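Local structure of hydrolase family protein (Deinococcus radiodurans R1, 3CNH) at residues G12-T17 with V162-R167; F32-D37 with E75-V80; L107-R112 with P144-L149; N18-E23 with E82-P87. The protein is probably a phosphatase of the haloacid dehalogenase superfamily, although its natural substrate is not known. One frame throughout, in Å; residues are numbered along the deposited sequence. Where two conformers were deposited one is given.

Contact 1 of 4, residues G12-T17 with V162-R167; sequences GGVLLT and VMVDDR. With NA (sodium ion), chain C; PO4 (phosphate ion), chain D.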
loop_
_atom_site.group_PDB
_atom_site.type_symbol
_atom_site.label_atom_id
_atom_site.label_comp_id
_atom_site.label_asym_id
_atom_site.label_seq_id
_atom_site.Cartn_x
_atom_site.Cartn_y
_atom_site.Cartn_z
ATOM N N GLY A 12 1.666 0.682 2.855
ATOM C CA GLY A 12 2.744 1.701 2.863
ATOM C C GLY A 12 2.452 2.895 3.754
ATOM O O GLY A 12 1.426 3.550 3.598
ATOM N N GLY A 13 3.375 3.176 4.652
ATOM C CA GLY A 13 3.269 4.262 5.616
ATOM C C GLY A 13 2.471 3.935 6.857
ATOM O O GLY A 13 2.303 4.782 7.747
ATOM N N VAL A 14 2.010 2.693 6.910
ATOM C CA VAL A 14 1.207 2.207 8.040
ATOM C C VAL A 14 1.846 0.950 8.629
ATOM O O VAL A 14 2.478 0.983 9.704
ATOM C CB VAL A 14 -0.257 1.995 7.624
ATOM C CG1 VAL A 14 -1.112 1.410 8.740
ATOM C CG2 VAL A 14 -0.886 3.332 7.174
ATOM N N LEU A 15 1.728 -0.140 7.885
ATOM C CA LEU A 15 2.293 -1.433 8.313
ATOM C C LEU A 15 3.783 -1.553 8.000
ATOM O O LEU A 15 4.577 -2.134 8.738
ATOM C CB LEU A 15 1.544 -2.582 7.639
ATOM C CG LEU A 15 0.075 -2.725 8.065
ATOM C CD1 LEU A 15 -0.656 -3.723 7.161
ATOM C CD2 LEU A 15 -0.017 -3.098 9.547
ATOM N N LEU A 16 4.128 -1.002 6.862
ATOM C CA LEU A 16 5.505 -0.981 6.349
ATOM C C LEU A 16 5.819 0.401 5.854
ATOM O O LEU A 16 4.946 1.258 5.749
ATOM C CB LEU A 16 5.654 -1.950 5.164
ATOM C CG LEU A 16 5.223 -3.432 5.328
ATOM C CD1 LEU A 16 5.344 -4.179 3.980
ATOM C CD2 LEU A 16 5.994 -4.131 6.437
ATOM N N THR A 17 7.084 0.599 5.539
ATOM C CA THR A 17 7.487 1.831 4.861
ATOM C C THR A 17 6.830 1.813 3.480
ATOM O O THR A 17 6.312 0.802 3.028
ATOM C CB THR A 17 9.022 1.905 4.657
ATOM O OG1 THR A 17 9.463 0.736 3.950
ATOM C CG2 THR A 17 9.727 2.017 5.980
ATOM N N VAL A 162 -13.968 -0.001 8.861
ATOM C CA VAL A 162 -13.012 1.069 9.167
ATOM C C VAL A 162 -11.800 0.957 8.261
ATOM O O VAL A 162 -11.218 -0.106 8.143
ATOM C CB VAL A 162 -12.495 1.024 10.619
ATOM C CG1 VAL A 162 -11.637 2.259 10.924
ATOM C CG2 VAL A 162 -13.656 0.935 11.622
HETATM N N MSE A 163 -11.467 2.077 7.627
HETATM C CA MSE A 163 -10.262 2.262 6.814
HETATM C C MSE A 163 -9.170 2.944 7.634
HETATM O O MSE A 163 -9.410 3.945 8.327
HETATM C CB MSE A 163 -10.556 3.163 5.606
HETATM C CG MSE A 163 -9.361 3.507 4.742
HETATM SE SE MSE A 163 -8.873 1.933 3.701
HETATM C CE MSE A 163 -6.999 2.471 3.228
ATOM N N VAL A 164 -7.965 2.372 7.551
ATOM C CA VAL A 164 -6.781 2.908 8.203
ATOM C C VAL A 164 -5.765 3.299 7.123
ATOM O O VAL A 164 -5.299 2.444 6.360
ATOM C CB VAL A 164 -6.127 1.884 9.147
ATOM C CG1 VAL A 164 -4.861 2.467 9.764
ATOM C CG2 VAL A 164 -7.142 1.380 10.263
ATOM N N ASP A 165 -5.435 4.578 7.071
ATOM C CA ASP A 165 -4.509 5.108 6.019
ATOM C C ASP A 165 -3.703 6.226 6.616
ATOM O O ASP A 165 -4.154 6.887 7.527
ATOM C CB ASP A 165 -5.302 5.600 4.813
ATOM C CG ASP A 165 -4.464 5.695 3.530
ATOM O OD1 ASP A 165 -3.649 6.661 3.381
ATOM O OD2 ASP A 165 -4.700 4.837 2.650
ATOM N N ASP A 166 -2.518 6.489 6.070
ATOM C CA ASP A 166 -1.714 7.592 6.623
ATOM C C ASP A 166 -1.991 8.916 5.976
ATOM O O ASP A 166 -1.533 9.934 6.465
ATOM C CB ASP A 166 -0.200 7.346 6.648
ATOM C CG ASP A 166 0.405 7.153 5.310
ATOM O OD1 ASP A 166 -0.274 6.634 4.411
ATOM O OD2 ASP A 166 1.597 7.452 5.179
ATOM N N ARG A 167 -2.730 8.884 4.867
ATOM C CA ARG A 167 -3.042 10.116 4.129
ATOM C C ARG A 167 -4.478 10.575 4.381
ATOM O O ARG A 167 -5.425 9.838 4.136
ATOM C CB ARG A 167 -2.823 9.907 2.621
ATOM C CG ARG A 167 -1.417 9.463 2.281
ATOM C CD ARG A 167 -1.221 9.279 0.765
ATOM N NE ARG A 167 -0.051 8.453 0.436
ATOM C CZ ARG A 167 1.078 8.935 -0.064
ATOM N NH1 ARG A 167 1.185 10.221 -0.332
ATOM N NH2 ARG A 167 2.085 8.116 -0.322
HETATM NA NA NA C . -0.020 5.082 2.719
HETATM P P PO4 D . -0.186 2.057 -0.068
HETATM O O1 PO4 D . -1.548 2.244 -0.558
HETATM O O2 PO4 D . 0.165 3.182 0.914
HETATM O O3 PO4 D . 0.165 0.656 0.456
HETATM O O4 PO4 D . 0.849 2.301 -1.166
HETATM O O HOH W 1 3.226 7.418 7.550
HETATM O O HOH W 2 -1.580 6.217 1.555
HETATM O O HOH W 3 1.944 6.153 2.044
#
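Gly-12 and Asp-166 meet at a sodium ion in what is probably the active-site pocket, as in other haloacid dehalogenases, where the loop following strand 6-9 faces the end of strand 161-165. Gly-12 O and Asp-166 OD1 each bind the sodium at 2.3 Å; Asp-10, a phosphate oxygen and two waters are its other ligands. Asp-166 CG sits between its backbone N and carbonyl carbon (chi1 62°), facing Gly-13, and OD2 rests 3.6 Å from Gly-13 CA. The neighbouring Gly-12 N donates to phosphate O3 over 2.8 Å. That phosphate probably came from the crystallisation liquor, yet it may mark where a substrate phosphoryl group lies. Paired aspartates at the end of this strand are familiar from the superfamily, and here they divide the work. Asp-165 points away from the loop; its OD1 accepts from Arg-167 N at 2.8 Å through the anti lone pair, an Asx turn, and also from a sodium-bound water, while OD2 forms a salt bridge with Lys-141. An alanine at Asp-165 would probably leave Lys-141 without this charged mate and the water less firmly fixed. Deeper in, Val-14 spreads its two methyls: CG1 meets Val-164 CG1 at 4.0 Å, the side chains crossing obliquely, and CG2 lies 3.7 Å from Asp-166 N.

Contact 2 of 4, residues F32-D37 with E75-V80; sequences FGLDTD and EDFRAV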
loop_
_atom_site.group_PDB
_atom_site.type_symbol
_atom_site.label_atom_id
_atom_site.label_comp_id
_atom_site.label_asym_id
_atom_site.label_seq_id
_atom_site.Cartn_x
_atom_site.Cartn_y
_atom_site.Cartn_z
ATOM N N PHE A 32 22.624 3.780 -8.430
ATOM C CA PHE A 32 22.781 3.194 -9.775
ATOM C C PHE A 32 23.303 4.163 -10.793
ATOM O O PHE A 32 23.510 3.822 -11.964
ATOM C CB PHE A 32 21.495 2.545 -10.244
ATOM C CG PHE A 32 21.240 1.207 -9.608
ATOM C CD1 PHE A 32 21.845 0.068 -10.122
ATOM C CD2 PHE A 32 20.410 1.073 -8.510
ATOM C CE1 PHE A 32 21.629 -1.186 -9.550
ATOM C CE2 PHE A 32 20.190 -0.179 -7.957
ATOM C CZ PHE A 32 20.797 -1.309 -8.481
ATOM N N GLY A 33 23.545 5.371 -10.326
ATOM C CA GLY A 33 24.150 6.413 -11.165
ATOM C C GLY A 33 23.245 6.930 -12.259
ATOM O O GLY A 33 23.692 7.312 -13.349
ATOM N N LEU A 34 21.961 6.957 -11.945
ATOM C CA LEU A 34 20.962 7.430 -12.922
ATOM C C LEU A 34 20.826 8.956 -12.962
ATOM O O LEU A 34 20.939 9.634 -11.946
ATOM C CB LEU A 34 19.596 6.823 -12.610
ATOM C CG LEU A 34 19.543 5.284 -12.531
ATOM C CD1 LEU A 34 18.124 4.846 -12.185
ATOM C CD2 LEU A 34 20.041 4.644 -13.805
ATOM N N ASP A 35 20.557 9.473 -14.154
ATOM C CA ASP A 35 20.231 10.908 -14.313
ATOM C C ASP A 35 18.905 11.076 -13.602
ATOM O O ASP A 35 17.881 10.527 -14.025
ATOM C CB ASP A 35 20.108 11.293 -15.787
ATOM C CG ASP A 35 19.732 12.740 -15.979
ATOM O OD1 ASP A 35 18.628 13.136 -15.574
ATOM O OD2 ASP A 35 20.553 13.476 -16.571
ATOM N N THR A 36 18.911 11.800 -12.492
ATOM C CA THR A 36 17.700 11.891 -11.676
ATOM C C THR A 36 16.504 12.579 -12.354
ATOM O O THR A 36 15.366 12.157 -12.182
ATOM C CB THR A 36 17.973 12.486 -10.283
ATOM O OG1 THR A 36 18.566 13.780 -10.421
ATOM C CG2 THR A 36 18.931 11.553 -9.520
ATOM N N ASP A 37 16.761 13.615 -13.133
ATOM C CA ASP A 37 15.658 14.327 -13.804
ATOM C C ASP A 37 14.921 13.439 -14.818
ATOM O O ASP A 37 13.689 13.365 -14.831
ATOM C CB ASP A 37 16.141 15.574 -14.530
ATOM C CG ASP A 37 16.431 16.728 -13.589
ATOM O OD1 ASP A 37 16.022 16.680 -12.408
ATOM O OD2 ASP A 37 17.058 17.691 -14.070
ATOM N N GLU A 75 17.438 -7.341 -12.825
ATOM C CA GLU A 75 17.338 -8.162 -11.599
ATOM C C GLU A 75 18.034 -7.452 -10.452
ATOM O O GLU A 75 17.526 -7.410 -9.311
ATOM C CB GLU A 75 17.916 -9.560 -11.819
ATOM C CG GLU A 75 17.069 -10.422 -12.779
ATOM C CD GLU A 75 17.134 -10.012 -14.268
ATOM O OE1 GLU A 75 18.129 -9.402 -14.759
ATOM O OE2 GLU A 75 16.149 -10.323 -14.975
ATOM N N ASP A 76 19.174 -6.871 -10.766
ATOM C CA ASP A 76 19.963 -6.110 -9.782
ATOM C C ASP A 76 19.075 -4.983 -9.259
ATOM O O ASP A 76 18.953 -4.726 -8.055
ATOM C CB ASP A 76 21.212 -5.457 -10.399
ATOM C CG ASP A 76 22.289 -6.459 -10.802
ATOM O OD1 ASP A 76 22.324 -7.558 -10.210
ATOM O OD2 ASP A 76 23.118 -6.129 -11.683
ATOM N N PHE A 77 18.403 -4.330 -10.202
ATOM C CA PHE A 77 17.630 -3.122 -9.856
ATOM C C PHE A 77 16.430 -3.488 -9.017
ATOM O O PHE A 77 16.092 -2.841 -8.030
ATOM C CB PHE A 77 17.207 -2.346 -11.128
ATOM C CG PHE A 77 16.755 -0.944 -10.848
ATOM C CD1 PHE A 77 15.422 -0.658 -10.640
ATOM C CD2 PHE A 77 17.665 0.094 -10.747
ATOM C CE1 PHE A 77 15.005 0.631 -10.365
ATOM C CE2 PHE A 77 17.220 1.403 -10.478
ATOM C CZ PHE A 77 15.919 1.646 -10.273
ATOM N N ARG A 78 15.781 -4.550 -9.439
ATOM C CA ARG A 78 14.589 -5.022 -8.758
ATOM C C ARG A 78 14.907 -5.407 -7.302
ATOM O O ARG A 78 14.120 -5.135 -6.379
ATOM C CB ARG A 78 13.989 -6.158 -9.578
ATOM C CG ARG A 78 12.562 -6.470 -9.259
ATOM C CD ARG A 78 12.467 -7.647 -8.440
ATOM N NE ARG A 78 12.924 -8.789 -9.208
ATOM C CZ ARG A 78 12.099 -9.695 -9.702
ATOM N NH1 ARG A 78 12.577 -10.715 -10.400
ATOM N NH2 ARG A 78 10.797 -9.579 -9.483
ATOM N N ALA A 79 16.075 -5.987 -7.102
ATOM C CA ALA A 79 16.498 -6.407 -5.757
ATOM C C ALA A 79 16.573 -5.218 -4.822
ATOM O O ALA A 79 16.102 -5.262 -3.680
ATOM C CB ALA A 79 17.857 -7.123 -5.784
ATOM N N VAL A 80 17.174 -4.149 -5.323
ATOM C CA VAL A 80 17.359 -2.934 -4.516
ATOM C C VAL A 80 15.999 -2.240 -4.284
ATOM O O VAL A 80 15.730 -1.686 -3.206
ATOM C CB VAL A 80 18.438 -1.993 -5.119
ATOM C CG1 VAL A 80 18.538 -0.713 -4.296
ATOM C CG2 VAL A 80 19.811 -2.714 -5.165
#
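Phe-32 is clasped by Phe-77 and Val-80, and these three side chains carry most of the contact. The Phe-32 ring takes Phe-77 CD2 over one face, 3.6 Å above the plane and displaced toward the rim. The two rings meet obliquely, with planes at 49° and centroids 5.0 Å apart. In Phe-77, CG stands anti to the backbone N (chi1 -164°), and the ring beyond it reaches Phe-32. Val-80, one turn further along, approaches tip to tip at the edge of Phe-32, with CB in the ring plane and CG2 3.7 Å from CZ. Leu-34 adds a smaller touch, its CD1 meeting Phe-77 CE2 at 3.9 Å. An alanine at Phe-32 would probably open a gap beside Phe-77 and Val-80 and give the Phe-77 ring more freedom to turn. Between Phe-32 and Leu-34 the chain leaves helix 22-32 through a Schellman motif at Gly-33, whose positive phi swings the backbone round to bring Leu-34 in. Asp-35 then caps the next helix, its OD1 accepting from Asp-38 N. The cluster lies in the helical cap: Phe-72, in the loop before helix 74-83, meets the Phe-32 ring at about 50°, while Phe-77 also packs on Val-28 of helix 22-32 and Leu-61 of helix 57-64.

Contact 3 of 4, residues L107-R112 with P144-L149; sequences LNNEGR and PAMYRL. With PO4 (phosphate ion), chain D.
Leu-107, at the end of strand 103-108, packs on Met-146 and Tyr-147 of helix 144-154; this is the helix-on-sheet layering of the Rossmann-like core of haloacid dehalogenases. The strand side of the contact is tight. Leu-107 CG is anti to its backbone N (chi1 -171°), on the helix side, and the methyls beyond it each take one partner. CD2 presses on Tyr-147 CD1 at 3.4 Å, a close approach in which the two side chains cross at about a right angle. CD1 lies 3.8 Å from the selenium of Met-146, present as selenomethionine, and here the side chains slide past each other in opposite directions. Met-163 of strand 161-165 touches both Leu-107 and Tyr-147, adding a third apolar side. Toward the pocket the fit is looser. Met-146 CE still reaches Asn-108 O at 3.6 Å, but its approach to Asn-109 OD1 is 4.2 Å, and past that residue the chain leaves the helix behind. Polar bonds take over: Asn-108 points away from the helix, with OD1 held by Ser-106 and Thr-133 and ND2 by Asn-115, while Asn-109 ND2 bonds to Lys-141 O. Partly exposed, Asn-109 also faces the bound phosphate, and its backbone N donates to phosphate O1 over 2.7 Å in a nearly straight bond of 174°.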
loop_
_atom_site.group_PDB
_atom_site.type_symbol
_atom_site.label_atom_id
_atom_site.label_comp_id
_atom_site.label_asym_id
_atom_site.label_seq_id
_atom_site.Cartn_x
_atom_site.Cartn_y
_atom_site.Cartn_z
ATOM N N LEU A 107 -6.170 -2.640 1.678
ATOM C CA LEU A 107 -6.754 -1.794 0.618
ATOM C C LEU A 107 -5.635 -0.811 0.307
ATOM O O LEU A 107 -5.391 0.128 1.063
ATOM C CB LEU A 107 -8.048 -1.104 1.062
ATOM C CG LEU A 107 -8.789 -0.409 -0.071
ATOM C CD1 LEU A 107 -9.380 -1.442 -1.057
ATOM C CD2 LEU A 107 -9.915 0.516 0.398
ATOM N N ASN A 108 -4.876 -1.124 -0.731
ATOM C CA ASN A 108 -3.591 -0.456 -0.937
ATOM C C ASN A 108 -3.178 -0.366 -2.359
ATOM O O ASN A 108 -3.665 -1.112 -3.216
ATOM C CB ASN A 108 -2.482 -1.211 -0.167
ATOM C CG ASN A 108 -2.129 -2.567 -0.793
ATOM O OD1 ASN A 108 -2.970 -3.466 -0.901
ATOM N ND2 ASN A 108 -0.857 -2.720 -1.193
ATOM N N ASN A 109 -2.353 0.640 -2.605
ATOM C CA ASN A 109 -1.780 0.871 -3.941
ATOM C C ASN A 109 -0.353 0.358 -4.023
ATOM O O ASN A 109 0.532 0.799 -3.293
ATOM C CB ASN A 109 -1.738 2.359 -4.270
ATOM C CG ASN A 109 -3.126 3.015 -4.349
ATOM O OD1 ASN A 109 -4.173 2.332 -4.406
ATOM N ND2 ASN A 109 -3.129 4.375 -4.428
ATOM N N GLU A 110 -0.120 -0.525 -4.983
ATOM C CA GLU A 110 1.199 -1.120 -5.137
ATOM C C GLU A 110 1.250 -1.985 -6.363
ATOM O O GLU A 110 0.284 -2.656 -6.694
ATOM C CB GLU A 110 1.539 -2.029 -3.962
ATOM C CG GLU A 110 3.039 -2.298 -3.766
ATOM C CD GLU A 110 3.761 -1.060 -3.252
ATOM O OE1 GLU A 110 3.520 -0.686 -2.099
ATOM O OE2 GLU A 110 4.558 -0.460 -4.005
ATOM N N GLY A 111 2.370 -1.885 -7.078
ATOM C CA GLY A 111 2.636 -2.798 -8.168
ATOM C C GLY A 111 2.651 -4.232 -7.649
ATOM O O GLY A 111 2.961 -4.507 -6.493
ATOM N N ARG A 112 2.351 -5.156 -8.546
ATOM C CA ARG A 112 2.225 -6.574 -8.172
ATOM C C ARG A 112 3.480 -7.176 -7.550
ATOM O O ARG A 112 3.423 -7.837 -6.515
ATOM C CB ARG A 112 1.817 -7.413 -9.398
ATOM C CG ARG A 112 1.646 -8.905 -9.138
ATOM C CD ARG A 112 1.443 -9.621 -10.485
ATOM N NE ARG A 112 1.633 -11.070 -10.428
ATOM C CZ ARG A 112 0.782 -11.937 -9.886
ATOM N NH1 ARG A 112 -0.314 -11.523 -9.268
ATOM N NH2 ARG A 112 1.057 -13.235 -9.916
ATOM N N PRO A 144 -13.114 6.893 -5.197
ATOM C CA PRO A 144 -14.200 6.331 -4.395
ATOM C C PRO A 144 -14.534 4.886 -4.799
ATOM O O PRO A 144 -14.942 4.082 -3.968
ATOM C CB PRO A 144 -15.372 7.267 -4.701
ATOM C CG PRO A 144 -14.694 8.583 -5.058
ATOM C CD PRO A 144 -13.439 8.213 -5.758
ATOM N N ALA A 145 -14.359 4.587 -6.089
ATOM C CA ALA A 145 -14.668 3.225 -6.587
ATOM C C ALA A 145 -13.818 2.149 -5.905
ATOM O O ALA A 145 -14.244 0.991 -5.772
ATOM C CB ALA A 145 -14.478 3.141 -8.108
HETATM N N MSE A 146 -12.602 2.500 -5.510
HETATM C CA MSE A 146 -11.721 1.497 -4.853
HETATM C C MSE A 146 -12.310 1.092 -3.503
HETATM O O MSE A 146 -12.329 -0.076 -3.119
HETATM C CB MSE A 146 -10.339 2.067 -4.653
HETATM C CG MSE A 146 -9.402 1.277 -3.872
HETATM SE SE MSE A 146 -9.046 -0.463 -4.726
HETATM C CE MSE A 146 -7.095 -0.627 -4.308
ATOM N N TYR A 147 -12.756 2.099 -2.770
ATOM C CA TYR A 147 -13.325 1.854 -1.438
ATOM C C TYR A 147 -14.586 1.000 -1.564
ATOM O O TYR A 147 -14.796 0.030 -0.820
ATOM C CB TYR A 147 -13.585 3.182 -0.682
ATOM C CG TYR A 147 -12.325 3.934 -0.407
ATOM C CD1 TYR A 147 -11.455 3.533 0.575
ATOM C CD2 TYR A 147 -11.924 4.998 -1.243
ATOM C CE1 TYR A 147 -10.256 4.201 0.788
ATOM C CE2 TYR A 147 -10.734 5.666 -1.013
ATOM C CZ TYR A 147 -9.912 5.271 -0.014
ATOM O OH TYR A 147 -8.723 5.950 0.166
ATOM N N ARG A 148 -15.416 1.370 -2.516
ATOM C CA ARG A 148 -16.676 0.656 -2.753
ATOM C C ARG A 148 -16.399 -0.793 -3.159
ATOM O O ARG A 148 -17.089 -1.711 -2.762
ATOM C CB ARG A 148 -17.564 1.384 -3.776
ATOM C CG ARG A 148 -18.013 2.771 -3.270
ATOM C CD ARG A 148 -19.123 3.430 -4.081
ATOM N NE ARG A 148 -19.771 4.464 -3.268
ATOM C CZ ARG A 148 -19.591 5.767 -3.441
ATOM N NH1 ARG A 148 -18.866 6.216 -4.447
ATOM N NH2 ARG A 148 -20.199 6.621 -2.641
ATOM N N LEU A 149 -15.356 -0.971 -3.949
ATOM C CA LEU A 149 -14.993 -2.329 -4.418
ATOM C C LEU A 149 -14.556 -3.189 -3.238
ATOM O O LEU A 149 -14.942 -4.354 -3.071
ATOM C CB LEU A 149 -13.910 -2.235 -5.483
ATOM C CG LEU A 149 -13.479 -3.557 -6.107
ATOM C CD1 LEU A 149 -14.666 -4.449 -6.573
ATOM C CD2 LEU A 149 -12.476 -3.221 -7.241
HETATM P P PO4 D . -0.186 2.057 -0.068
HETATM O O1 PO4 D . -1.548 2.244 -0.558
HETATM O O2 PO4 D . 0.165 3.182 0.914
HETATM O O3 PO4 D . 0.165 0.656 0.456
HETATM O O4 PO4 D . 0.849 2.301 -1.166
#

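Contact 4 of 4, residues N18-E23 with E82-P87; sequences NGWDRE and EEQSQP
Gly-19 and Ser-85 come together through a single water rather than a direct bond. That water donates to Gly-19 O at 2.7 Å and accepts from Ser-85 OG at 2.6 Å, while OG also takes a hydrogen bond from Arg-118 NH1. Ser-85 OG is anti to the carbonyl carbon (chi1 -69°), which leaves it 3.9 Å from Gly-19 CA. Gln-84 points at the other segment, and its CB meets Gly-19 O at 3.8 Å. Its chain then bends at chi2 (-52°), which turns CD aside; the amide NE2 donates to Val-80 O in the preceding turn. It is CG, not the amide, that comes nearest Trp-20: CG lies near the indole plane at its edge, 4.4 Å from CZ3. The indole itself is anchored on its polar side by NE1 bonded to Tyr-60 OH. Each segment also has a side-chain hydrogen bond of its own. Asn-18 ND2 donates to Asp-21 OD2 at 3.3 Å, the acceptor lying in the amide plane and offering its anti lone pair. Gln-86 NE2 returns to Glu-83 O at 3.0 Å, likewise in its own amide plane. The two segments probably form the paired crossings between core and helical cap, as in relatives with this cap. One leads into helix 22-32, N-capped by Asp-21; the other leaves helix 74-83 and runs on toward helix 89-98, with helix 112-122 touching both through Leu-114 on Trp-20 and Glu-82.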
loop_
_atom_site.group_PDB
_atom_site.type_symbol
_atom_site.label_atom_id
_atom_site.label_comp_id
_atom_site.label_asym_id
_atom_site.label_seq_id
_atom_site.Cartn_x
_atom_site.Cartn_y
_atom_site.Cartn_z
ATOM N N ASN A 18 6.815 2.950 2.804
ATOM C CA ASN A 18 6.376 2.958 1.402
ATOM C C ASN A 18 7.317 2.074 0.597
ATOM O O ASN A 18 8.427 1.816 1.021
ATOM C CB ASN A 18 6.351 4.358 0.840
ATOM C CG ASN A 18 5.254 5.180 1.460
ATOM O OD1 ASN A 18 4.144 4.692 1.615
ATOM N ND2 ASN A 18 5.571 6.391 1.868
ATOM N N GLY A 19 6.822 1.546 -0.499
ATOM C CA GLY A 19 7.627 0.635 -1.312
ATOM C C GLY A 19 8.516 1.310 -2.332
ATOM O O GLY A 19 9.611 0.858 -2.625
ATOM N N TRP A 20 8.040 2.424 -2.846
ATOM C CA TRP A 20 8.759 3.069 -3.977
ATOM C C TRP A 20 8.381 4.544 -4.081
ATOM O O TRP A 20 7.923 5.041 -5.093
ATOM C CB TRP A 20 8.439 2.266 -5.239
ATOM C CG TRP A 20 9.341 2.490 -6.433
ATOM C CD1 TRP A 20 8.925 2.736 -7.720
ATOM C CD2 TRP A 20 10.762 2.442 -6.478
ATOM N NE1 TRP A 20 9.990 2.852 -8.536
ATOM C CE2 TRP A 20 11.141 2.661 -7.821
ATOM C CE3 TRP A 20 11.767 2.239 -5.527
ATOM C CZ2 TRP A 20 12.460 2.729 -8.208
ATOM C CZ3 TRP A 20 13.084 2.278 -5.929
ATOM C CH2 TRP A 20 13.423 2.530 -7.257
ATOM N N ASP A 21 8.553 5.217 -2.950
ATOM C CA ASP A 21 8.261 6.657 -2.830
ATOM C C ASP A 21 9.392 7.522 -3.325
ATOM O O ASP A 21 10.471 7.065 -3.709
ATOM C CB ASP A 21 7.816 7.055 -1.389
ATOM C CG ASP A 21 8.956 7.000 -0.339
ATOM O OD1 ASP A 21 10.162 7.103 -0.686
ATOM O OD2 ASP A 21 8.627 6.906 0.887
ATOM N N ARG A 22 9.109 8.813 -3.323
ATOM C CA ARG A 22 10.052 9.799 -3.829
ATOM C C ARG A 22 11.442 9.679 -3.239
ATOM O O ARG A 22 12.454 9.715 -3.943
ATOM C CB ARG A 22 9.527 11.238 -3.612
ATOM N N GLU A 23 11.484 9.500 -1.931
ATOM C CA GLU A 23 12.762 9.511 -1.219
ATOM C C GLU A 23 13.591 8.274 -1.543
ATOM O O GLU A 23 14.788 8.324 -1.784
ATOM C CB GLU A 23 12.537 9.661 0.298
ATOM C CG GLU A 23 11.816 10.978 0.669
ATOM C CD GLU A 23 10.256 10.975 0.532
ATOM O OE1 GLU A 23 9.600 9.947 0.202
ATOM O OE2 GLU A 23 9.668 12.056 0.785
ATOM N N GLU A 82 13.199 -3.790 -3.933
ATOM C CA GLU A 82 12.535 -4.632 -2.925
ATOM C C GLU A 82 13.027 -4.311 -1.521
ATOM O O GLU A 82 12.258 -4.236 -0.537
ATOM C CB GLU A 82 12.698 -6.116 -3.283
ATOM C CG GLU A 82 11.811 -6.478 -4.446
ATOM C CD GLU A 82 12.004 -7.900 -4.927
ATOM O OE1 GLU A 82 13.020 -8.512 -4.531
ATOM O OE2 GLU A 82 11.141 -8.357 -5.709
ATOM N N GLU A 83 14.315 -4.074 -1.442
ATOM C CA GLU A 83 14.973 -3.782 -0.169
ATOM C C GLU A 83 14.593 -2.482 0.498
ATOM O O GLU A 83 14.940 -2.264 1.670
ATOM C CB GLU A 83 16.486 -3.812 -0.319
ATOM C CG GLU A 83 16.943 -5.210 -0.607
ATOM C CD GLU A 83 18.322 -5.241 -1.143
ATOM O OE1 GLU A 83 18.908 -4.148 -1.338
ATOM O OE2 GLU A 83 18.804 -6.363 -1.393
ATOM N N GLN A 84 13.891 -1.636 -0.227
ATOM C CA GLN A 84 13.441 -0.351 0.332
ATOM C C GLN A 84 12.335 -0.597 1.350
ATOM O O GLN A 84 12.064 0.256 2.182
ATOM C CB GLN A 84 12.909 0.607 -0.730
ATOM C CG GLN A 84 13.961 0.943 -1.777
ATOM C CD GLN A 84 15.216 1.410 -1.166
ATOM O OE1 GLN A 84 15.240 2.460 -0.528
ATOM N NE2 GLN A 84 16.304 0.640 -1.348
ATOM N N SER A 85 11.717 -1.767 1.273
ATOM C CA SER A 85 10.581 -2.110 2.153
ATOM C C SER A 85 11.087 -2.571 3.494
ATOM O O SER A 85 11.861 -3.499 3.594
ATOM C CB SER A 85 9.689 -3.172 1.519
ATOM O OG SER A 85 9.000 -2.647 0.386
ATOM N N GLN A 86 10.642 -1.864 4.522
ATOM C CA GLN A 86 11.021 -2.171 5.887
ATOM C C GLN A 86 9.777 -2.124 6.802
ATOM O O GLN A 86 8.778 -1.489 6.476
ATOM C CB GLN A 86 12.048 -1.159 6.346
ATOM C CG GLN A 86 13.327 -1.192 5.504
ATOM C CD GLN A 86 14.124 -2.497 5.662
ATOM O OE1 GLN A 86 14.133 -3.107 6.729
ATOM N NE2 GLN A 86 14.824 -2.906 4.600
ATOM N N PRO A 87 9.850 -2.788 7.945
ATOM C CA PRO A 87 8.654 -2.748 8.763
ATOM C C PRO A 87 8.490 -1.513 9.589
ATOM O O PRO A 87 9.443 -0.781 9.851
ATOM C CB PRO A 87 8.889 -3.913 9.756
ATOM C CG PRO A 87 10.346 -4.017 9.862
ATOM C CD PRO A 87 10.913 -3.625 8.519
HETATM O O HOH W 4 10.165 -1.655 -1.755
#

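How the contacts relate
Contact 1 is the outermost loop along the chain: contacts 4 and 3 nest inside it in series, and contact 2 nests inside contact 4. Contacts 1 and 3, centres 13 Å apart, both reach the same parallel sheet, through strands 161-165 and 103-108, and both touch the phosphate. Contact 4, also 13 Å from contact 1, is joined to it by probable hydrogen bonds from Thr-17 to Gln-84 and Gln-86. Contacts 4 and 2 both use helix 74-83, and Trp-20 packs on Phe-77. Contact 2 lies about 26 Å from contact 1, centre to centre, without touching it. The series thus runs from the sheet core with its probable active site, through paired linkers, into the cap, which in relatives helps to cover the site.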